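Local structure of elongation factor 1-gamma 1 (Saccharomyces cerevisiae, 1NHY) at residues 16-21 with 66-71; 81-85 with 157-163; 95-99 with 152-156. The protein forms one subunit of the eukaryotic translation elongation factor 1 complex and probably tethers that complex to other cellular components. All coordinates share one frame. Residue numbers count along the deposited sequence, not the author numbering.

Contact 1 (16-21 with 66-71); sequences VPRGLV and INYYLV
Two helical segments run side by side and almost parallel: the N-to-C directions of 16-21 and 66-71 differ by 7°, and their axes approach to 9.4 Å. Both have helical phi/psi throughout, with Leu20 N bonded to Val16 O at 2.7 Å and Leu70 N to Ile66 O at 2.7 Å. Pro17, lacking an amide hydrogen, breaks the bonding to the preceding turn and kinks its helix. The register pairs Pro17 with Asn67 (CA to CA 5.3 Å) and, one turn on, Leu20 with Leu70 (CA to CA 6.9 Å).

Leu20, Asn67 and Leu70 lose most surface. Leu20 (m, t) points toward the partner helix, placing CD1 4.2 Å from Leu70 CD1 and CD2 3.9 Å from Val71 CG2. Leu70 (m, t) answers with CD1, which also lies 4.0 Å from Pro17 CB and 4.2 Å from Val21 CG2. The CA-to-CB bond of Asn67 runs sideways, but with chi1 at -79° its amide enters the interface: ND2 is 3.3 Å from Leu20 CD1 and 3.4 Å from Val16 CG1. No hydrogen bond joins the segments, so apolar packing carries the contact.

Pro17 and Val21 rest on Leu6 of strand 5-7, whereas Leu20 and Val71 reach Leu83 of helix 77-83. Two near-parallel helices, 12-24 and 63-73, packed beside a four-stranded mixed sheet of order 2-1-3-4, are the signature of the thioredoxin-like N-terminal domain of glutathione S-transferases.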
loop_
_atom_site.group_PDB
_atom_site.type_symbol
_atom_site.label_atom_id
_atom_site.label_comp_id
_atom_site.label_asym_id
_atom_site.label_seq_id
_atom_site.Cartn_x
_atom_site.Cartn_y
_atom_site.Cartn_z
ATOM N N VAL A 16 4.548 -2.569 2.137
ATOM C CA VAL A 16 4.741 -1.708 3.303
ATOM C C VAL A 16 5.266 -2.449 4.528
ATOM O O VAL A 16 6.246 -2.025 5.121
ATOM C CB VAL A 16 3.457 -0.942 3.671
ATOM C CG1 VAL A 16 3.655 -0.197 4.986
ATOM C CG2 VAL A 16 3.120 0.045 2.564
ATOM N N PRO A 17 4.623 -3.552 4.930
ATOM C CA PRO A 17 5.140 -4.256 6.105
ATOM C C PRO A 17 6.618 -4.537 5.957
ATOM O O PRO A 17 7.405 -4.266 6.869
ATOM C CB PRO A 17 4.330 -5.533 6.116
ATOM C CG PRO A 17 2.996 -5.059 5.597
ATOM C CD PRO A 17 3.369 -4.159 4.453
ATOM N N ARG A 18 7.001 -5.069 4.794
ATOM C CA ARG A 18 8.398 -5.392 4.541
ATOM C C ARG A 18 9.262 -4.140 4.637
ATOM O O ARG A 18 10.305 -4.150 5.304
ATOM C CB ARG A 18 8.565 -6.045 3.171
ATOM C CG ARG A 18 9.996 -6.502 2.923
ATOM C CD ARG A 18 10.136 -7.260 1.622
ATOM N NE ARG A 18 9.600 -8.605 1.737
ATOM C CZ ARG A 18 8.545 -9.048 1.067
ATOM N NH1 ARG A 18 7.905 -8.240 0.219
ATOM N NH2 ARG A 18 8.141 -10.307 1.251
ATOM N N GLY A 19 8.823 -3.068 3.977
ATOM C CA GLY A 19 9.565 -1.819 4.031
ATOM C C GLY A 19 9.691 -1.282 5.452
ATOM O O GLY A 19 10.733 -0.760 5.844
ATOM N N LEU A 20 8.621 -1.419 6.228
ATOM C CA LEU A 20 8.590 -0.947 7.602
ATOM C C LEU A 20 9.647 -1.619 8.422
ATOM O O LEU A 20 10.312 -0.982 9.237
ATOM C CB LEU A 20 7.227 -1.226 8.237
ATOM C CG LEU A 20 6.081 -0.294 7.840
ATOM C CD1 LEU A 20 4.777 -0.818 8.418
ATOM C CD2 LEU A 20 6.372 1.113 8.336
ATOM N N VAL A 21 9.794 -2.917 8.225
ATOM C CA VAL A 21 10.799 -3.629 8.983
ATOM C C VAL A 21 12.168 -3.070 8.651
ATOM O O VAL A 21 12.930 -2.706 9.542
ATOM C CB VAL A 21 10.756 -5.103 8.670
ATOM C CG1 VAL A 21 11.694 -5.860 9.587
ATOM C CG2 VAL A 21 9.325 -5.586 8.819
ATOM N N ILE A 66 -0.852 -5.548 10.816
ATOM C CA ILE A 66 0.588 -5.728 10.921
ATOM C C ILE A 66 1.350 -4.414 10.766
ATOM O O ILE A 66 2.275 -4.129 11.539
ATOM C CB ILE A 66 1.078 -6.752 9.906
ATOM C CG1 ILE A 66 0.411 -8.089 10.214
ATOM C CG2 ILE A 66 2.587 -6.897 10.001
ATOM C CD1 ILE A 66 0.347 -9.011 9.063
ATOM N N ASN A 67 0.953 -3.608 9.786
ATOM C CA ASN A 67 1.606 -2.328 9.563
ATOM C C ASN A 67 1.632 -1.511 10.828
ATOM O O ASN A 67 2.680 -1.034 11.249
ATOM C CB ASN A 67 0.889 -1.550 8.473
ATOM C CG ASN A 67 1.259 -2.028 7.093
ATOM O OD1 ASN A 67 0.532 -1.798 6.129
ATOM N ND2 ASN A 67 2.402 -2.692 6.985
ATOM N N TYR A 68 0.470 -1.355 11.441
ATOM C CA TYR A 68 0.346 -0.586 12.679
ATOM C C TYR A 68 1.189 -1.200 13.789
ATOM O O TYR A 68 1.914 -0.500 14.500
ATOM C CB TYR A 68 -1.115 -0.548 13.119
ATOM C CG TYR A 68 -1.332 0.086 14.474
ATOM C CD1 TYR A 68 -1.380 1.473 14.628
ATOM C CD2 TYR A 68 -1.481 -0.707 15.615
ATOM C CE1 TYR A 68 -1.570 2.050 15.877
ATOM C CE2 TYR A 68 -1.670 -0.140 16.869
ATOM C CZ TYR A 68 -1.717 1.237 16.989
ATOM O OH TYR A 68 -1.923 1.797 18.228
ATOM N N TYR A 69 1.078 -2.516 13.937
ATOM C CA TYR A 69 1.836 -3.215 14.951
ATOM C C TYR A 69 3.325 -2.928 14.751
ATOM O O TYR A 69 4.011 -2.455 15.663
ATOM C CB TYR A 69 1.593 -4.714 14.850
ATOM C CG TYR A 69 2.144 -5.473 16.033
ATOM C CD1 TYR A 69 1.364 -5.670 17.170
ATOM C CD2 TYR A 69 3.441 -6.005 16.015
ATOM C CE1 TYR A 69 1.847 -6.383 18.262
ATOM C CE2 TYR A 69 3.936 -6.719 17.096
ATOM C CZ TYR A 69 3.127 -6.910 18.215
ATOM O OH TYR A 69 3.574 -7.665 19.275
ATOM N N LEU A 70 3.824 -3.223 13.554
ATOM C CA LEU A 70 5.231 -2.985 13.287
ATOM C C LEU A 70 5.613 -1.556 13.633
ATOM O O LEU A 70 6.586 -1.319 14.350
ATOM C CB LEU A 70 5.558 -3.244 11.826
ATOM C CG LEU A 70 5.325 -4.680 11.416
ATOM C CD1 LEU A 70 5.322 -4.706 9.909
ATOM C CD2 LEU A 70 6.386 -5.603 12.000
ATOM N N VAL A 71 4.859 -0.590 13.135
ATOM C CA VAL A 71 5.230 0.782 13.439
ATOM C C VAL A 71 5.411 1.013 14.925
ATOM O O VAL A 71 6.378 1.636 15.345
ATOM C CB VAL A 71 4.207 1.802 12.953
ATOM C CG1 VAL A 71 4.609 3.178 13.438
ATOM C CG2 VAL A 71 4.135 1.780 11.439
#

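Contact 2 (81-85 with 157-163); sequences TQLLG and NISLADL
Here the end of helix 77-83, which follows helix 63-73 of the thioredoxin-like part, is tied to the start of helix 160-175 of the helical C-terminal domain. There an S-x-x-D sequence, from the N-cap Ser159 to Asp162, gives one half of a capping box, as in glutathione S-transferases. Segment 81-85 is helical through Leu83 and leaves helical angles at Gly85 (phi 91°, psi 154°), where a CB would jam against Leu84 O. Segment 157-163 arrives extended and turns helical at Leu160. Leu83 and Ser159 set the register, CA to CA 4.0 Å.

Two hydrogen bonds cross. Leu160 N, in the first turn of its helix, donates to Leu83 O, at the end of the other helix (2.7 Å, 158°). Gln82, with chi1 and chi2 both t, swings its amide over so that NE2 donates to Ile158 O (2.9 Å, 166°), and its CG packs 3.5 Å from Asn157 CB.

The capping-box half is Ser159 N to Asp162 OD2 (2.7 Å, 177°); Ser159 OG adds a side-chain bond to the same OD2 (2.7 Å), with Ser159 chi1 p and Asp162 chi1 m. The second carboxylate oxygen, OD1, takes the amide of Leu153 and the indole NH of Trp191, while Leu160 O accepts from Gln100.

Apolar packing flanks these bonds. Leu84 (m, t) brings CD2 to 3.6 Å from Leu160 CD1, and Leu83 CD2 lies 3.8 Å from Leu163 CD1. Ile158, just before the N-cap, meets Leu163, four residues after it, in a hydrophobic staple, with Ile158 CG2 3.9 Å from Leu163 CD2.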
loop_
_atom_site.group_PDB
_atom_site.type_symbol
_atom_site.label_atom_id
_atom_site.label_comp_id
_atom_site.label_asym_id
_atom_site.label_seq_id
_atom_site.Cartn_x
_atom_site.Cartn_y
_atom_site.Cartn_z
ATOM N N THR A 81 5.489 9.096 15.506
ATOM C CA THR A 81 4.693 10.307 15.422
ATOM C C THR A 81 4.603 10.801 14.001
ATOM O O THR A 81 3.695 11.529 13.641
ATOM C CB THR A 81 5.319 11.415 16.254
ATOM O OG1 THR A 81 5.136 11.112 17.640
ATOM C CG2 THR A 81 4.703 12.748 15.917
ATOM N N GLN A 82 5.548 10.405 13.175
ATOM C CA GLN A 82 5.508 10.884 11.821
ATOM C C GLN A 82 4.624 10.039 10.931
ATOM O O GLN A 82 3.961 10.553 10.032
ATOM C CB GLN A 82 6.913 10.940 11.266
ATOM C CG GLN A 82 6.968 11.546 9.913
ATOM C CD GLN A 82 8.185 11.092 9.184
ATOM O OE1 GLN A 82 9.311 11.387 9.606
ATOM N NE2 GLN A 82 7.983 10.343 8.086
ATOM N N LEU A 83 4.612 8.741 11.193
ATOM C CA LEU A 83 3.811 7.819 10.405
ATOM C C LEU A 83 2.333 7.783 10.815
ATOM O O LEU A 83 1.454 7.782 9.956
ATOM C CB LEU A 83 4.425 6.412 10.483
ATOM C CG LEU A 83 5.771 6.169 9.783
ATOM C CD1 LEU A 83 6.274 4.798 10.166
ATOM C CD2 LEU A 83 5.625 6.274 8.259
ATOM N N LEU A 84 2.067 7.770 12.119
ATOM C CA LEU A 84 0.702 7.725 12.629
ATOM C C LEU A 84 0.206 9.020 13.258
ATOM O O LEU A 84 -0.970 9.139 13.599
ATOM C CB LEU A 84 0.591 6.635 13.669
ATOM C CG LEU A 84 1.032 5.273 13.176
ATOM C CD1 LEU A 84 1.245 4.364 14.365
ATOM C CD2 LEU A 84 -0.009 4.718 12.206
ATOM N N GLY A 85 1.101 9.981 13.429
ATOM C CA GLY A 85 0.712 11.234 14.040
ATOM C C GLY A 85 0.908 11.169 15.543
ATOM O O GLY A 85 0.860 10.081 16.132
ATOM N N ASN A 157 4.573 15.329 6.099
ATOM C CA ASN A 157 5.572 14.282 6.245
ATOM C C ASN A 157 5.003 13.030 5.635
ATOM O O ASN A 157 3.780 12.872 5.574
ATOM C CB ASN A 157 5.823 13.998 7.704
ATOM C CG ASN A 157 6.751 14.980 8.323
ATOM O OD1 ASN A 157 7.914 15.075 7.928
ATOM N ND2 ASN A 157 6.258 15.720 9.307
ATOM N N ILE A 158 5.858 12.133 5.167
ATOM C CA ILE A 158 5.318 10.898 4.629
ATOM C C ILE A 158 4.713 10.155 5.821
ATOM O O ILE A 158 5.418 9.806 6.765
ATOM C CB ILE A 158 6.390 10.010 4.009
ATOM C CG1 ILE A 158 6.819 10.599 2.666
ATOM C CG2 ILE A 158 5.869 8.576 3.886
ATOM C CD1 ILE A 158 7.777 9.721 1.894
ATOM N N SER A 159 3.410 9.923 5.771
ATOM C CA SER A 159 2.700 9.226 6.838
ATOM C C SER A 159 2.277 7.841 6.394
ATOM O O SER A 159 2.237 7.529 5.196
ATOM C CB SER A 159 1.437 10.005 7.224
ATOM O OG SER A 159 0.711 10.400 6.063
ATOM N N LEU A 160 1.938 7.013 7.365
ATOM C CA LEU A 160 1.476 5.681 7.065
ATOM C C LEU A 160 0.472 5.765 5.909
ATOM O O LEU A 160 0.387 4.839 5.095
ATOM C CB LEU A 160 0.796 5.083 8.280
ATOM C CG LEU A 160 0.881 3.566 8.432
ATOM C CD1 LEU A 160 -0.425 3.111 9.037
ATOM C CD2 LEU A 160 1.129 2.856 7.101
ATOM N N ALA A 161 -0.285 6.866 5.828
ATOM C CA ALA A 161 -1.260 7.027 4.744
ATOM C C ALA A 161 -0.574 7.004 3.377
ATOM O O ALA A 161 -0.863 6.150 2.531
ATOM C CB ALA A 161 -2.021 8.316 4.902
ATOM N N ASP A 162 0.332 7.946 3.160
ATOM C CA ASP A 162 1.060 8.016 1.905
ATOM C C ASP A 162 1.642 6.668 1.542
ATOM O O ASP A 162 1.518 6.222 0.408
ATOM C CB ASP A 162 2.175 9.020 2.039
ATOM C CG ASP A 162 1.670 10.357 2.480
ATOM O OD1 ASP A 162 1.000 11.003 1.657
ATOM O OD2 ASP A 162 1.921 10.755 3.640
ATOM N N LEU A 163 2.275 6.014 2.508
ATOM C CA LEU A 163 2.855 4.717 2.224
ATOM C C LEU A 163 1.843 3.773 1.616
ATOM O O LEU A 163 2.023 3.302 0.503
ATOM C CB LEU A 163 3.432 4.104 3.490
ATOM C CG LEU A 163 4.694 4.829 3.966
ATOM C CD1 LEU A 163 5.231 4.112 5.190
ATOM C CD2 LEU A 163 5.749 4.854 2.864
#

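Contact 3 (95-99 with 152-156); sequences QIIRW and YLATE
Trp99 adopts chi1 -67° (m) and chi2 91°, which turns its indole toward the loop 152-156 and sets Leu153 against one ring face. The evidence for a CH-pi contact is direct: Leu153 CB sits 4.0 Å from the centroid of the five-membered ring, 21° off the ring normal, and 3.8 Å from Trp99 CG. Leu153 O also lies over a face, yet its 3.2 Å approach to Trp99 NE1 has too poor an angle for a hydrogen bond. No hydrogen bond crosses this contact.

Segment 95-99 is regular helix, Trp99 N bonding to Gln95 O at 3.2 Å; the partner is irregular, changing from phi/psi -71/-53° at Leu153 to -158/-163° at Thr155. Both belong to the all-helical C-terminal domain of the GST fold, where the loop leading from helix 126-147 to helix 160-175 passes across helix 90-107.

Ala154, nearest in register to Ile96 (CA to CA 5.0 Å), drops its methyl onto the helix backbone: CB is 3.4 Å from Ile96 CA and 3.5 Å from Gln95 O. Ile96 (m, t) places CG1 3.8 Å from Ala154 CB and 4.4 Å from CG2 of Thr155, whose chi1 is p. Leu153 (m, t) also touches Phe143, whose ring meets Trp99 edge-to-face, and Trp99 CD1 lies 3.9 Å from Ala154 CB.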
loop_
_atom_site.group_PDB
_atom_site.type_symbol
_atom_site.label_atom_id
_atom_site.label_comp_id
_atom_site.label_asym_id
_atom_site.label_seq_id
_atom_site.Cartn_x
_atom_site.Cartn_y
_atom_site.Cartn_z
ATOM N N GLN A 95 -6.822 12.467 10.351
ATOM C CA GLN A 95 -6.567 12.741 8.958
ATOM C C GLN A 95 -5.781 11.631 8.288
ATOM O O GLN A 95 -6.057 11.263 7.143
ATOM C CB GLN A 95 -5.826 14.053 8.835
ATOM C CG GLN A 95 -6.760 15.220 8.814
ATOM C CD GLN A 95 -7.744 15.120 7.666
ATOM O OE1 GLN A 95 -7.448 14.515 6.637
ATOM N NE2 GLN A 95 -8.916 15.728 7.822
ATOM N N ILE A 96 -4.803 11.088 8.998
ATOM C CA ILE A 96 -4.009 10.022 8.424
ATOM C C ILE A 96 -4.909 8.827 8.134
ATOM O O ILE A 96 -4.777 8.163 7.103
ATOM C CB ILE A 96 -2.887 9.574 9.366
ATOM C CG1 ILE A 96 -1.931 10.742 9.634
ATOM C CG2 ILE A 96 -2.162 8.391 8.755
ATOM C CD1 ILE A 96 -0.952 10.483 10.753
ATOM N N ILE A 97 -5.834 8.567 9.048
ATOM C CA ILE A 97 -6.761 7.452 8.922
ATOM C C ILE A 97 -7.741 7.723 7.809
ATOM O O ILE A 97 -8.254 6.806 7.156
ATOM C CB ILE A 97 -7.544 7.258 10.217
ATOM C CG1 ILE A 97 -6.556 7.141 11.374
ATOM C CG2 ILE A 97 -8.426 6.045 10.121
ATOM C CD1 ILE A 97 -7.176 6.834 12.686
ATOM N N ARG A 98 -8.017 8.997 7.596
ATOM C CA ARG A 98 -8.931 9.352 6.541
ATOM C C ARG A 98 -8.380 8.848 5.218
ATOM O O ARG A 98 -8.996 8.010 4.563
ATOM C CB ARG A 98 -9.118 10.854 6.498
ATOM C CG ARG A 98 -9.968 11.308 5.362
ATOM C CD ARG A 98 -10.230 12.776 5.488
ATOM N NE ARG A 98 -10.069 13.434 4.200
ATOM C CZ ARG A 98 -10.526 14.646 3.919
ATOM N NH1 ARG A 98 -11.194 15.344 4.855
ATOM N NH2 ARG A 98 -10.310 15.150 2.702
ATOM N N TRP A 99 -7.207 9.333 4.830
ATOM C CA TRP A 99 -6.633 8.889 3.573
ATOM C C TRP A 99 -6.320 7.422 3.606
ATOM O O TRP A 99 -6.525 6.705 2.618
ATOM C CB TRP A 99 -5.409 9.699 3.261
ATOM C CG TRP A 99 -5.815 11.089 2.995
ATOM C CD1 TRP A 99 -5.919 12.104 3.900
ATOM C CD2 TRP A 99 -6.204 11.626 1.729
ATOM N NE1 TRP A 99 -6.344 13.249 3.275
ATOM C CE2 TRP A 99 -6.529 12.984 1.939
ATOM C CE3 TRP A 99 -6.307 11.090 0.429
ATOM C CZ2 TRP A 99 -6.946 13.824 0.897
ATOM C CZ3 TRP A 99 -6.718 11.914 -0.601
ATOM C CH2 TRP A 99 -7.035 13.272 -0.363
ATOM N N TYR A 152 2.094 15.826 0.859
ATOM C CA TYR A 152 1.656 14.516 1.287
ATOM C C TYR A 152 0.167 14.538 1.509
ATOM O O TYR A 152 -0.438 15.609 1.503
ATOM C CB TYR A 152 2.413 14.136 2.549
ATOM C CG TYR A 152 3.896 14.163 2.305
ATOM C CD1 TYR A 152 4.453 13.365 1.313
ATOM C CD2 TYR A 152 4.744 14.979 3.060
ATOM C CE1 TYR A 152 5.812 13.364 1.075
ATOM C CE2 TYR A 152 6.118 14.987 2.834
ATOM C CZ TYR A 152 6.643 14.171 1.838
ATOM O OH TYR A 152 7.999 14.121 1.616
ATOM N N LEU A 153 -0.421 13.361 1.711
ATOM C CA LEU A 153 -1.866 13.248 1.879
ATOM C C LEU A 153 -2.471 13.787 3.169
ATOM O O LEU A 153 -3.391 14.592 3.138
ATOM C CB LEU A 153 -2.292 11.794 1.713
ATOM C CG LEU A 153 -1.924 11.114 0.405
ATOM C CD1 LEU A 153 -2.347 9.645 0.441
ATOM C CD2 LEU A 153 -2.593 11.850 -0.726
ATOM N N ALA A 154 -1.966 13.356 4.313
ATOM C CA ALA A 154 -2.565 13.795 5.560
ATOM C C ALA A 154 -1.728 14.743 6.377
ATOM O O ALA A 154 -2.209 15.270 7.375
ATOM C CB ALA A 154 -2.930 12.584 6.417
ATOM N N THR A 155 -0.486 14.980 5.969
ATOM C CA THR A 155 0.385 15.864 6.755
ATOM C C THR A 155 1.532 16.470 5.947
ATOM O O THR A 155 1.486 16.490 4.713
ATOM C CB THR A 155 0.961 15.086 7.951
ATOM O OG1 THR A 155 1.636 13.910 7.472
ATOM C CG2 THR A 155 -0.163 14.649 8.896
ATOM N N GLU A 156 2.550 16.997 6.619
ATOM C CA GLU A 156 3.671 17.543 5.856
ATOM C C GLU A 156 4.868 16.623 6.016
ATOM O O GLU A 156 6.012 17.064 6.060
ATOM C CB GLU A 156 4.006 18.964 6.291
ATOM C CG GLU A 156 2.913 19.956 5.970
ATOM C CD GLU A 156 2.696 20.179 4.469
ATOM O OE1 GLU A 156 2.392 19.217 3.719
ATOM O OE2 GLU A 156 2.818 21.340 4.029
#

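All eight touching residues of contact 1 are buried, whereas contacts 2 and 3 are only partly so. Contact 1 lies within the thioredoxin-like half and contact 3 within the helical half, with centres about 17 Å apart and no touch. Contact 2 bridges them: Val71 CG1 meets Leu84 CD1 at 3.7 Å, and Asp162 OD1 lies 2.8 Å from Leu153 N, a probable hydrogen bond. Contacts 2 and 3 use the two ends of one continuous run, 152-163. The helices of contact 1 pack through mostly aliphatic side chains, without a hydrogen bond; contact 2, at helix termini, adds one backbone-backbone and one side-chain-backbone hydrogen bond to its leucine packing; contact 3 sets a loop against an indole.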